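Local coordinates for protein putative cellulase CEL6 (Mycobacterium tuberculosis, PDB 1UP3) that probably hydrolyses internal beta-1,4-glucosidic bonds of cellulose as a family 6 endoglucanase, at residues A[37-42]-A[243-248]; A[99-104]-A[140-145]; A[124-129]-A[171-176]; A[181-186]-A[253-258]; A[201-206]-A[212-217]. All coordinates share one frame; numbering follows the deposited sequence. Where two conformers were deposited one is given.

Interaction 1: A[37-42]-A[243-248]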
# COMPACT_ATOMS: atom_id res chain seq x y z
N ASN A 37 13.12 7.94 9.07
CA ASN A 37 12.61 9.31 9.00
C ASN A 37 11.83 9.60 7.71
O ASN A 37 11.49 10.77 7.44
CB ASN A 37 13.78 10.29 9.11
CG ASN A 37 14.30 10.42 10.51
OD1 ASN A 37 13.52 10.41 11.48
ND2 ASN A 37 15.60 10.67 10.63
N THR A 38 11.58 8.57 6.90
CA THR A 38 10.80 8.73 5.66
C THR A 38 9.39 8.25 5.93
O THR A 38 9.19 7.13 6.41
CB THR A 38 11.43 7.89 4.53
OG1 THR A 38 12.81 8.27 4.39
CG2 THR A 38 10.83 8.22 3.20
N PRO A 39 8.39 9.04 5.57
CA PRO A 39 6.99 8.60 5.80
C PRO A 39 6.60 7.38 4.97
O PRO A 39 6.94 7.31 3.76
CB PRO A 39 6.15 9.81 5.38
CG PRO A 39 7.04 10.64 4.56
CD PRO A 39 8.46 10.35 4.88
N GLN A 40 5.90 6.42 5.58
CA GLN A 40 5.56 5.18 4.87
C GLN A 40 4.03 5.02 4.86
O GLN A 40 3.34 5.98 4.60
CB GLN A 40 6.40 4.01 5.41
CG GLN A 40 7.88 4.29 5.11
CD GLN A 40 8.86 3.48 5.94
OE1 GLN A 40 8.67 2.30 6.12
NE2 GLN A 40 9.91 4.13 6.42
N SER A 41 3.50 3.84 5.08
CA SER A 41 2.06 3.69 5.34
C SER A 41 1.93 2.71 6.47
O SER A 41 2.83 1.87 6.70
CB SER A 41 1.26 3.17 4.13
OG SER A 41 1.53 1.79 3.90
N TYR A 42 0.82 2.78 7.19
CA TYR A 42 0.54 1.92 8.33
C TYR A 42 -0.45 0.84 7.88
O TYR A 42 -1.55 1.14 7.49
CB TYR A 42 -0.02 2.78 9.47
CG TYR A 42 -0.16 2.04 10.79
CD1 TYR A 42 0.94 1.84 11.61
CD2 TYR A 42 -1.37 1.57 11.21
CE1 TYR A 42 0.84 1.17 12.82
CE2 TYR A 42 -1.49 0.89 12.44
CZ TYR A 42 -0.39 0.69 13.22
OH TYR A 42 -0.50 0.00 14.43
N ALA A 243 12.47 7.06 -5.11
CA ALA A 243 12.19 8.45 -4.75
C ALA A 243 11.44 8.57 -3.46
O ALA A 243 10.48 7.87 -3.25
CB ALA A 243 11.32 9.09 -5.84
N PRO A 244 11.87 9.46 -2.55
CA PRO A 244 11.10 9.69 -1.35
C PRO A 244 9.71 10.24 -1.65
O PRO A 244 9.50 10.85 -2.73
CB PRO A 244 11.94 10.69 -0.53
CG PRO A 244 13.31 10.64 -1.14
CD PRO A 244 13.17 10.16 -2.54
N PRO A 245 8.78 9.98 -0.75
CA PRO A 245 7.39 10.41 -0.98
C PRO A 245 7.28 11.89 -1.32
O PRO A 245 7.93 12.75 -0.71
CB PRO A 245 6.68 10.03 0.33
CG PRO A 245 7.51 8.89 0.86
CD PRO A 245 8.90 9.20 0.49
N THR A 246 6.43 12.17 -2.31
CA THR A 246 6.29 13.52 -2.88
C THR A 246 5.06 13.63 -3.75
O THR A 246 4.60 12.65 -4.32
CB THR A 246 7.55 13.92 -3.68
OG1 THR A 246 7.45 15.28 -4.13
CG2 THR A 246 7.73 13.09 -4.96
N THR A 247 4.55 14.86 -3.90
CA THR A 247 3.52 15.12 -4.90
C THR A 247 4.10 15.74 -6.17
O THR A 247 3.35 15.98 -7.12
CB THR A 247 2.39 16.02 -4.37
OG1 THR A 247 2.96 17.26 -3.90
CG2 THR A 247 1.69 15.36 -3.20
N ALA A 248 5.40 15.97 -6.22
CA ALA A 248 6.03 16.48 -7.44
C ALA A 248 6.33 15.31 -8.36
O ALA A 248 7.45 14.85 -8.45
CB ALA A 248 7.30 17.29 -7.11

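Interaction 2: A[99-104]-A[140-145]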
# COMPACT_ATOMS: atom_id res chain seq x y z
N GLY A 99 -17.79 -5.86 8.49
CA GLY A 99 -17.85 -5.28 9.82
C GLY A 99 -16.59 -4.51 10.15
O GLY A 99 -16.61 -3.46 10.79
N TRP A 100 -15.47 -5.06 9.68
CA TRP A 100 -14.17 -4.42 9.81
C TRP A 100 -14.12 -3.08 9.10
O TRP A 100 -13.69 -2.09 9.69
CB TRP A 100 -13.10 -5.33 9.26
CG TRP A 100 -11.66 -4.93 9.53
CD1 TRP A 100 -11.02 -4.89 10.75
CD2 TRP A 100 -10.64 -4.62 8.54
NE1 TRP A 100 -9.68 -4.57 10.57
CE2 TRP A 100 -9.42 -4.42 9.24
CE3 TRP A 100 -10.63 -4.54 7.13
CZ2 TRP A 100 -8.22 -4.10 8.58
CZ3 TRP A 100 -9.47 -4.23 6.49
CH2 TRP A 100 -8.26 -4.02 7.21
N ILE A 101 -14.57 -3.04 7.83
CA ILE A 101 -14.64 -1.80 7.08
C ILE A 101 -15.56 -0.77 7.80
O ILE A 101 -15.21 0.41 7.86
CB ILE A 101 -15.17 -2.08 5.63
CG1 ILE A 101 -14.13 -2.85 4.81
CG2 ILE A 101 -15.59 -0.79 4.99
CD1 ILE A 101 -12.78 -2.10 4.63
N ASP A 102 -16.70 -1.21 8.36
CA ASP A 102 -17.55 -0.28 9.08
C ASP A 102 -16.81 0.35 10.23
O ASP A 102 -16.97 1.55 10.50
CB ASP A 102 -18.81 -0.97 9.63
CG ASP A 102 -19.75 -1.43 8.55
OD1 ASP A 102 -19.66 -0.98 7.40
OD2 ASP A 102 -20.64 -2.30 8.79
N ALA A 103 -16.06 -0.47 10.94
CA ALA A 103 -15.29 -0.00 12.09
C ALA A 103 -14.17 0.95 11.69
O ALA A 103 -13.96 1.96 12.34
CB ALA A 103 -14.75 -1.18 12.86
N VAL A 104 -13.43 0.63 10.63
CA VAL A 104 -12.42 1.54 10.12
C VAL A 104 -13.04 2.91 9.78
O VAL A 104 -12.51 3.96 10.14
CB VAL A 104 -11.70 0.97 8.90
CG1 VAL A 104 -10.84 2.00 8.21
CG2 VAL A 104 -10.84 -0.25 9.27
N VAL A 140 -14.53 -5.18 -2.10
CA VAL A 140 -13.75 -4.02 -2.43
C VAL A 140 -14.69 -2.85 -2.72
O VAL A 140 -14.42 -1.72 -2.31
CB VAL A 140 -12.75 -4.29 -3.57
CG1 VAL A 140 -12.02 -2.99 -3.95
CG2 VAL A 140 -11.75 -5.35 -3.10
N ARG A 141 -15.77 -3.11 -3.45
CA ARG A 141 -16.77 -2.07 -3.67
C ARG A 141 -17.37 -1.55 -2.36
O ARG A 141 -17.60 -0.34 -2.19
CB ARG A 141 -17.87 -2.58 -4.62
CG ARG A 141 -18.83 -1.44 -5.02
CD ARG A 141 -19.98 -1.87 -5.96
NE ARG A 141 -19.63 -3.04 -6.70
CZ ARG A 141 -20.11 -4.28 -6.57
NH1 ARG A 141 -21.12 -4.59 -5.75
NH2 ARG A 141 -19.55 -5.22 -7.34
N TYR A 142 -17.62 -2.46 -1.41
CA TYR A 142 -18.13 -2.09 -0.10
C TYR A 142 -17.15 -1.14 0.61
O TYR A 142 -17.55 -0.12 1.18
CB TYR A 142 -18.38 -3.34 0.74
CG TYR A 142 -19.08 -3.01 2.05
CD1 TYR A 142 -20.43 -2.83 2.10
CD2 TYR A 142 -18.35 -2.81 3.23
CE1 TYR A 142 -21.09 -2.48 3.27
CE2 TYR A 142 -19.00 -2.47 4.43
CZ TYR A 142 -20.38 -2.28 4.41
OH TYR A 142 -21.09 -1.94 5.56
N ALA A 143 -15.86 -1.46 0.55
CA ALA A 143 -14.85 -0.58 1.11
C ALA A 143 -14.88 0.81 0.50
O ALA A 143 -14.85 1.79 1.21
CB ALA A 143 -13.48 -1.21 0.96
N VAL A 144 -14.96 0.91 -0.82
CA VAL A 144 -15.00 2.18 -1.49
C VAL A 144 -16.23 2.96 -1.03
O VAL A 144 -16.14 4.13 -0.64
CB VAL A 144 -15.01 2.03 -3.03
CG1 VAL A 144 -15.33 3.36 -3.70
CG2 VAL A 144 -13.67 1.50 -3.53
N ASP A 145 -17.38 2.29 -1.08
CA ASP A 145 -18.65 2.97 -0.76
C ASP A 145 -18.69 3.46 0.67
O ASP A 145 -19.32 4.49 0.95
CB ASP A 145 -19.83 2.04 -0.97
CG ASP A 145 -20.16 1.77 -2.44
OD1 ASP A 145 -19.65 2.45 -3.36
OD2 ASP A 145 -21.03 0.91 -2.72

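Interaction 3: A[124-129]-A[171-176]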
# COMPACT_ATOMS: atom_id res chain seq x y z
N MET A 124 -5.00 -10.27 -8.05
CA MET A 124 -4.80 -11.69 -7.74
C MET A 124 -6.12 -12.48 -7.74
O MET A 124 -6.11 -13.68 -7.54
CB MET A 124 -4.08 -11.87 -6.39
CG MET A 124 -3.28 -13.17 -6.32
SD MET A 124 -2.62 -13.45 -4.68
CE MET A 124 -1.49 -12.22 -4.66
N ALA A 125 -7.23 -11.81 -8.04
CA ALA A 125 -8.56 -12.40 -7.87
C ALA A 125 -8.77 -13.64 -8.73
O ALA A 125 -9.62 -14.45 -8.39
CB ALA A 125 -9.62 -11.39 -8.11
N ASP A 126 -8.01 -13.80 -9.81
CA ASP A 126 -8.19 -14.96 -10.67
C ASP A 126 -7.85 -16.30 -10.01
O ASP A 126 -8.27 -17.36 -10.53
CB ASP A 126 -7.38 -14.82 -11.96
CG ASP A 126 -7.89 -13.72 -12.85
OD1 ASP A 126 -9.12 -13.50 -12.95
OD2 ASP A 126 -7.08 -13.11 -13.58
N CYS A 127 -7.11 -16.29 -8.91
CA CYS A 127 -6.87 -17.52 -8.12
C CYS A 127 -8.15 -18.08 -7.51
O CYS A 127 -8.21 -19.25 -7.13
CB CYS A 127 -5.84 -17.27 -6.99
SG CYS A 127 -6.55 -16.52 -5.50
N LEU A 128 -9.18 -17.25 -7.40
CA LEU A 128 -10.44 -17.63 -6.77
C LEU A 128 -11.42 -18.23 -7.79
O LEU A 128 -11.33 -17.96 -8.99
CB LEU A 128 -11.08 -16.39 -6.14
CG LEU A 128 -10.21 -15.65 -5.10
CD1 LEU A 128 -10.90 -14.37 -4.65
CD2 LEU A 128 -9.96 -16.54 -3.93
N SER A 129 -12.40 -18.97 -7.30
CA SER A 129 -13.46 -19.45 -8.15
C SER A 129 -14.31 -18.27 -8.62
O SER A 129 -14.28 -17.18 -8.00
CB SER A 129 -14.33 -20.39 -7.31
OG SER A 129 -15.10 -19.61 -6.40
N ALA A 171 -8.66 -1.93 -15.53
CA ALA A 171 -9.64 -0.85 -15.58
C ALA A 171 -11.05 -1.43 -15.45
O ALA A 171 -11.91 -0.81 -14.83
CB ALA A 171 -9.52 -0.05 -16.86
N ALA A 172 -11.31 -2.57 -16.08
CA ALA A 172 -12.62 -3.20 -15.97
C ALA A 172 -12.97 -3.51 -14.52
O ALA A 172 -14.12 -3.28 -14.07
CB ALA A 172 -12.71 -4.45 -16.80
N ARG A 173 -12.02 -4.07 -13.79
CA ARG A 173 -12.22 -4.40 -12.39
C ARG A 173 -12.40 -3.13 -11.56
O ARG A 173 -13.25 -3.09 -10.67
CB ARG A 173 -11.10 -5.27 -11.86
CG ARG A 173 -11.02 -6.60 -12.57
CD ARG A 173 -9.93 -7.53 -12.10
NE ARG A 173 -9.84 -8.63 -13.05
CZ ARG A 173 -9.22 -9.77 -12.85
NH1 ARG A 173 -8.60 -10.05 -11.71
NH2 ARG A 173 -9.21 -10.66 -13.83
N LEU A 174 -11.58 -2.11 -11.80
CA LEU A 174 -11.72 -0.85 -11.04
C LEU A 174 -13.09 -0.21 -11.29
O LEU A 174 -13.71 0.31 -10.37
CB LEU A 174 -10.62 0.13 -11.46
CG LEU A 174 -9.23 -0.23 -10.94
CD1 LEU A 174 -8.18 0.61 -11.66
CD2 LEU A 174 -9.11 0.02 -9.44
N ASN A 175 -13.55 -0.27 -12.54
CA ASN A 175 -14.84 0.31 -12.87
C ASN A 175 -15.94 -0.45 -12.16
O ASN A 175 -16.86 0.18 -11.64
CB ASN A 175 -15.04 0.39 -14.39
CG ASN A 175 -14.23 1.52 -15.01
OD1 ASN A 175 -13.99 2.58 -14.37
ND2 ASN A 175 -13.79 1.31 -16.25
N ASP A 176 -15.83 -1.77 -12.10
CA ASP A 176 -16.79 -2.60 -11.38
C ASP A 176 -16.88 -2.32 -9.89
O ASP A 176 -17.94 -2.51 -9.30
CB ASP A 176 -16.48 -4.07 -11.53
CG ASP A 176 -17.60 -4.96 -11.00
OD1 ASP A 176 -18.72 -4.88 -11.55
OD2 ASP A 176 -17.49 -5.74 -10.01

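Interaction 4: A[181-186]-A[253-258]. With SO4 (sulfate ion), chain D.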
# COMPACT_ATOMS: atom_id res chain seq x y z
N ARG A 181 -16.00 6.72 -7.50
CA ARG A 181 -16.37 7.28 -6.22
C ARG A 181 -15.13 7.58 -5.35
O ARG A 181 -15.16 8.41 -4.47
CB ARG A 181 -17.28 6.28 -5.50
CG ARG A 181 -17.96 6.82 -4.27
CD ARG A 181 -19.09 5.94 -3.70
NE ARG A 181 -20.09 5.51 -4.68
CZ ARG A 181 -21.02 6.28 -5.25
NH1 ARG A 181 -21.09 7.58 -4.99
NH2 ARG A 181 -21.87 5.75 -6.12
N ALA A 182 -14.04 6.87 -5.64
CA ALA A 182 -12.78 7.06 -4.92
C ALA A 182 -11.95 8.13 -5.65
O ALA A 182 -12.37 8.70 -6.67
CB ALA A 182 -12.04 5.76 -4.86
N ARG A 183 -10.75 8.42 -5.13
CA ARG A 183 -9.83 9.30 -5.84
C ARG A 183 -9.19 8.57 -7.00
O ARG A 183 -8.90 9.19 -8.04
CB ARG A 183 -8.75 9.84 -4.88
CG ARG A 183 -7.73 10.76 -5.50
CD ARG A 183 -8.31 12.04 -6.10
NE ARG A 183 -7.25 12.84 -6.70
CZ ARG A 183 -7.42 13.96 -7.36
NH1 ARG A 183 -8.64 14.47 -7.51
NH2 ARG A 183 -6.37 14.59 -7.87
N GLY A 184 -8.93 7.28 -6.83
CA GLY A 184 -8.36 6.49 -7.90
C GLY A 184 -7.79 5.17 -7.43
O GLY A 184 -8.45 4.38 -6.73
N PHE A 185 -6.56 4.90 -7.84
CA PHE A 185 -5.95 3.60 -7.64
C PHE A 185 -4.46 3.69 -7.28
O PHE A 185 -3.85 4.73 -7.43
CB PHE A 185 -6.17 2.72 -8.92
CG PHE A 185 -5.58 3.33 -10.16
CD1 PHE A 185 -6.31 4.25 -10.89
CD2 PHE A 185 -4.31 2.96 -10.63
CE1 PHE A 185 -5.79 4.82 -12.06
CE2 PHE A 185 -3.82 3.51 -11.81
CZ PHE A 185 -4.54 4.46 -12.50
N SER A 186 -3.90 2.56 -6.81
CA SER A 186 -2.48 2.49 -6.48
C SER A 186 -1.79 1.46 -7.32
O SER A 186 -2.39 0.45 -7.73
CB SER A 186 -2.27 2.20 -4.97
OG SER A 186 -2.98 1.06 -4.58
N HIS A 253 -1.77 12.42 -14.07
CA HIS A 253 -2.75 11.99 -13.09
C HIS A 253 -2.12 11.28 -11.87
O HIS A 253 -2.86 10.66 -11.09
CB HIS A 253 -3.77 11.09 -13.76
CG HIS A 253 -4.52 11.79 -14.85
ND1 HIS A 253 -4.11 11.74 -16.17
CD2 HIS A 253 -5.62 12.57 -14.82
CE1 HIS A 253 -4.95 12.46 -16.90
NE2 HIS A 253 -5.87 12.98 -16.11
N ALA A 254 -0.81 11.41 -11.70
CA ALA A 254 -0.10 10.82 -10.55
C ALA A 254 -0.14 11.82 -9.41
O ALA A 254 0.58 12.83 -9.44
CB ALA A 254 1.35 10.49 -10.95
N ASP A 255 -0.97 11.57 -8.41
CA ASP A 255 -1.09 12.44 -7.24
C ASP A 255 0.17 12.41 -6.36
O ASP A 255 0.52 13.41 -5.71
CB ASP A 255 -2.26 12.03 -6.34
CG ASP A 255 -3.64 12.43 -6.86
OD1 ASP A 255 -3.73 13.29 -7.79
OD2 ASP A 255 -4.67 11.89 -6.38
N ALA A 256 0.82 11.24 -6.29
CA ALA A 256 2.01 11.12 -5.45
C ALA A 256 2.83 9.90 -5.74
O ALA A 256 2.31 8.89 -6.21
CB ALA A 256 1.61 11.07 -3.95
N TYR A 257 4.10 9.99 -5.38
CA TYR A 257 4.94 8.83 -5.07
C TYR A 257 4.87 8.62 -3.57
O TYR A 257 5.03 9.59 -2.83
CB TYR A 257 6.40 9.05 -5.50
CG TYR A 257 6.62 9.49 -6.92
CD1 TYR A 257 5.73 9.19 -7.91
CD2 TYR A 257 7.75 10.24 -7.25
CE1 TYR A 257 5.95 9.61 -9.25
CE2 TYR A 257 7.98 10.67 -8.53
CZ TYR A 257 7.07 10.36 -9.52
OH TYR A 257 7.26 10.80 -10.80
N LEU A 258 4.54 7.42 -3.14
CA LEU A 258 4.45 7.07 -1.72
C LEU A 258 5.34 5.90 -1.40
O LEU A 258 5.68 5.11 -2.30
CB LEU A 258 3.01 6.72 -1.31
CG LEU A 258 1.94 7.81 -1.49
CD1 LEU A 258 0.57 7.22 -1.17
CD2 LEU A 258 2.27 9.06 -0.66
S SO4 D . -7.75 17.42 -9.99
O1 SO4 D . -8.84 16.87 -9.18
O2 SO4 D . -6.42 16.93 -9.62
O3 SO4 D . -7.72 18.88 -9.80
O4 SO4 D . -8.03 17.14 -11.40

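Interaction 5: A[201-206]-A[212-217]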
# COMPACT_ATOMS: atom_id res chain seq x y z
N TYR A 201 1.63 3.08 -17.37
CA TYR A 201 0.54 2.16 -17.07
C TYR A 201 -0.62 2.89 -16.39
O TYR A 201 -1.80 2.70 -16.77
CB TYR A 201 1.09 1.04 -16.19
CG TYR A 201 0.16 -0.10 -15.85
CD1 TYR A 201 -0.29 -1.00 -16.82
CD2 TYR A 201 -0.22 -0.33 -14.54
CE1 TYR A 201 -1.08 -2.08 -16.51
CE2 TYR A 201 -1.04 -1.37 -14.21
CZ TYR A 201 -1.45 -2.27 -15.19
OH TYR A 201 -2.28 -3.32 -14.81
N GLY A 202 -0.28 3.75 -15.43
CA GLY A 202 -1.25 4.56 -14.72
C GLY A 202 -2.03 5.50 -15.62
O GLY A 202 -3.24 5.67 -15.50
N GLU A 203 -1.33 6.15 -16.54
CA GLU A 203 -2.02 7.04 -17.45
C GLU A 203 -2.97 6.26 -18.34
O GLU A 203 -4.03 6.77 -18.68
CB GLU A 203 -1.01 7.86 -18.26
CG GLU A 203 -0.19 8.85 -17.41
CD GLU A 203 -1.00 9.87 -16.64
OE1 GLU A 203 -1.91 10.48 -17.26
OE2 GLU A 203 -0.71 10.11 -15.42
N ALA A 204 -2.60 5.04 -18.73
CA ALA A 204 -3.48 4.18 -19.54
C ALA A 204 -4.73 3.81 -18.77
O ALA A 204 -5.87 3.95 -19.29
CB ALA A 204 -2.75 2.96 -20.00
N ILE A 205 -4.56 3.44 -17.51
CA ILE A 205 -5.71 3.05 -16.69
C ILE A 205 -6.57 4.28 -16.43
O ILE A 205 -7.80 4.18 -16.47
CB ILE A 205 -5.29 2.34 -15.40
CG1 ILE A 205 -4.65 0.97 -15.71
CG2 ILE A 205 -6.47 2.23 -14.40
CD1 ILE A 205 -4.16 0.23 -14.49
N SER A 206 -5.95 5.41 -16.17
CA SER A 206 -6.67 6.66 -15.97
C SER A 206 -7.59 6.95 -17.15
O SER A 206 -8.76 7.30 -16.98
CB SER A 206 -5.71 7.81 -15.74
OG SER A 206 -6.40 9.04 -15.56
N SER A 212 -9.36 8.91 -13.60
CA SER A 212 -9.01 8.69 -12.19
C SER A 212 -7.53 8.96 -11.97
O SER A 212 -6.70 8.92 -12.90
CB SER A 212 -9.38 7.30 -11.74
OG SER A 212 -8.52 6.36 -12.33
N HIS A 213 -7.19 9.26 -10.72
CA HIS A 213 -5.82 9.58 -10.34
C HIS A 213 -5.18 8.38 -9.64
O HIS A 213 -5.86 7.44 -9.26
CB HIS A 213 -5.83 10.82 -9.44
CG HIS A 213 -6.20 12.09 -10.16
ND1 HIS A 213 -7.50 12.41 -10.49
CD2 HIS A 213 -5.42 13.10 -10.63
CE1 HIS A 213 -7.51 13.56 -11.14
NE2 HIS A 213 -6.26 14.00 -11.25
N TYR A 214 -3.86 8.43 -9.43
CA TYR A 214 -3.18 7.26 -8.88
C TYR A 214 -1.94 7.66 -8.08
O TYR A 214 -1.39 8.77 -8.23
CB TYR A 214 -2.82 6.21 -9.97
CG TYR A 214 -1.90 6.74 -11.05
CD1 TYR A 214 -2.42 7.41 -12.16
CD2 TYR A 214 -0.54 6.67 -10.92
CE1 TYR A 214 -1.59 7.96 -13.11
CE2 TYR A 214 0.30 7.22 -11.87
CZ TYR A 214 -0.21 7.87 -12.95
OH TYR A 214 0.65 8.46 -13.86
N VAL A 215 -1.51 6.72 -7.26
CA VAL A 215 -0.25 6.84 -6.55
C VAL A 215 0.63 5.63 -6.90
O VAL A 215 0.10 4.58 -7.26
CB VAL A 215 -0.48 6.92 -5.05
CG1 VAL A 215 -1.21 8.18 -4.68
CG2 VAL A 215 -1.24 5.70 -4.53
N ILE A 216 1.94 5.82 -6.85
CA ILE A 216 2.92 4.79 -7.15
C ILE A 216 3.76 4.58 -5.85
O ILE A 216 4.30 5.54 -5.30
CB ILE A 216 3.83 5.18 -8.32
CG1 ILE A 216 3.03 5.38 -9.61
CG2 ILE A 216 4.87 4.10 -8.54
CD1 ILE A 216 3.80 6.10 -10.72
N ASP A 217 3.94 3.31 -5.48
CA ASP A 217 4.83 2.86 -4.39
C ASP A 217 6.25 2.91 -4.97
O ASP A 217 6.61 2.10 -5.83
CB ASP A 217 4.50 1.45 -3.93
CG ASP A 217 5.15 1.07 -2.67
OD1 ASP A 217 6.05 1.82 -2.20
OD2 ASP A 217 4.82 0.03 -2.03

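Interaction 1: A[37-42]-A[243-248]
The hydroxyl of T38 is hydrogen-bonded to S34 O of the preceding helix, while the methyl of the same residue meets P245. The two branches of T38 thus serve different partners. With OG1 beside the backbone N and bonded to S34 O, CG2 stands anti to that N and is left facing the ring of P245. The closest pair is T38 CG2 to P245 CD, at 3.5 Å, which is tight for two carbons. The two side chains cross at about a right angle. P39 meets the same proline ring. Its CG lies 4.1 Å from P245 CG, and the rings approach obliquely. The backbone also takes part: P39 O is 3.4 Å from P245 CG, so a carbonyl oxygen lies against the ring carbon. T38 CG2 therefore comes closest at CD of P245, whereas P39 O and P39 CG meet its CG. Around the contact, T38 also touches W259 and P39 touches F10. The loops joined here precede strands 42-44 and 254-258, the outermost strands of the parallel sheet. No hydrogen bond crosses between the two segments. Each loop meets its polar needs away from the other, and the junction itself rests on apolar contact of ring and methyl carbons.

Interaction 2: A[99-104]-A[140-145]
D102 and Y142 make the polar part of this contact between two helices. The hydroxyl of Y142 donates to OD1 of D102, with OH and OD1 only 2.5 Å apart. OD1 receives it with its syn lone pair, on the side of the other oxygen, and lies at the ring edge, in the ring plane. The carboxylate and the ring are turned 55° against each other. The CG of Y142 is anti to its backbone N (chi1 -173°), and this sends the ring across the gap toward the neighbouring helix. Apolar contacts lie beside the bond. CG2 of I101 approaches the ring obliquely, 3.8 Å from Y142 CE2, and the two side chains run past each other in opposite directions. The other branch of I101 goes to A143, with CD1 3.8 Å from A143 CB. Here the backbones come nearest, with the CA atoms of I101 and A143 6.1 Å apart. A charge contact comes from outside the two segments: R98 makes a cation-pi interaction with the Y142 ring. The helix segments run almost in the same direction, at 18°, and their axes approach to 9.8 Å. T146 continues the contact along helix 130-147, touching both I101 and D102. Such near-parallel neighbours, with strand 113-117 between them in the chain, belong to the helical layer packed around the parallel strands of the family 6 alpha/beta barrel.

Interaction 3: A[124-129]-A[171-176]
A125, D126 and C127 form a 3-10 turn whose backbone faces helix 167-176 at a distance, with 9.9 Å between the CA atoms of A125 and R173. A long side chain spans that gap. R173 is extended from CG to NE, and its guanidinium ends at the carboxylate of D126 in a salt bridge. NH2 does the work. It bonds to D126 OD1 at 3.0 Å and weakly to D126 OD2 at 3.3 Å. The carboxylate sits at the guanidinium edge, yet the two planes stand 85° apart. One nitrogen therefore straddles both oxygens, and no flat two-nitrogen pairing forms. OD1 is met on its syn side, 29° out of the carboxylate plane. The CB of A125 lies 4.0 Å from R173 NH1. Both charges have other partners. R173 NH1 bonds to L122 O, and D126 OD1 also pairs with R133. The side chain of F137 touches A125 and R173. M124 lines the glycan pocket; C127 is joined to C83 by a disulfide. The D126 side chain is about 7 Å from the bound thioglucose. The turn thus lies beside the sugar-binding cleft of this family 6 enzyme, to which M124 belongs.

Interaction 4: A[181-186]-A[253-258]
R183 grips D255 side-on, with NE and NH2 each meeting one carboxylate oxygen. NE donates to D255 OD2 at 2.8 Å in an almost straight bond of 178°. It uses the syn lone pair of OD2. NH2 donates to D255 OD1 at 2.9 Å, from the syn side but 21° out of the carboxylate plane. The two flat groups are nearly coplanar, as suits this side-on, two-bond salt bridge. R183 gets there by a bend at chi2 (61°), which brings the guanidinium round beside D255. A sulfate ion, probably from the crystallisation liquor, takes the next edge. R183 NH1 bonds to sulfate O1 and R183 NH2 to sulfate O2, each at 2.9 Å. NE thus makes one bond, NH1 one and NH2 two, and every guanidinium nitrogen has a partner. D255 OD2 also accepts from Y156 OH, and D255 O from N3 ND2. H213, from the strand lying between these two, touches both side chains. The buried carboxylate is thus met by an arginine and a tyrosine hydroxyl, which would favour its ionised form. Both anions probably draw on the charge of this one arginine, which joins the chain just before strand 184-187 to strand 254-258.

Interaction 5: A[201-206]-A[212-217]
S212 opens the strand side of the contact with its carbonyl. S206 OG of the helix donates to S212 O at 2.7 Å, in the carbonyl plane and on a lone pair. The S206 hydroxyl is anti to its backbone N (chi1 179°), which turns it to the strand. This bond joins the last turns of the helix to the chain just before the strand. H213 turns away from the helix and meets the ring of H253 edge-to-face. Y214 comes next and points at the helix. Its ring lies on the backbone of G202, where no side chain intervenes. G202 CA sits over one face, 3.9 Å from the ring centroid and 14° off the ring normal, a CH-pi contact. The ring fills the place that a side chain at 202 would take, so the glycine is what lets strand and helix come this close. G202 C is closer still to the rim, 3.5 Å from Y214 CE1. The hydroxyl passes on to the following residue: Y214 OH donates to E203 OE2 at 2.6 Å. OE2 lies near the ring plane at its edge, and is met on the anti side of the carboxylate. E203 bends at chi2 to bring its acid there. Its other oxygen, OE1, bonds to H253 ND1. Strand 184-187, helix 195-208 and strand 213-217 form a beta-alpha-beta crossover, and this contact packs its helix onto the second strand.

How the interactions relate
Interactions 4 and 5 are the closest pair, with centres about 6 Å apart. They share the sheet: D255 N bonds to Y214 O at 2.8 Å, and F185 O packs on Y214 CB. Interaction 1 joins interaction 4 where T246 O meets Y257 N at 2.9 Å. L174 of interaction 3 packs on F185 of interaction 4 and on I205 of interaction 5. Interaction 2 reaches interaction 3 through a salt bridge, R141 NH2 to D176 OD2, at 3.4 Å. Its link to interaction 4, D145 with R181, is long and weak. Interaction 3 lies beside the glycan pocket, to which M124 belongs. The centre of interaction 1 is about 28 Å from that of interaction 3.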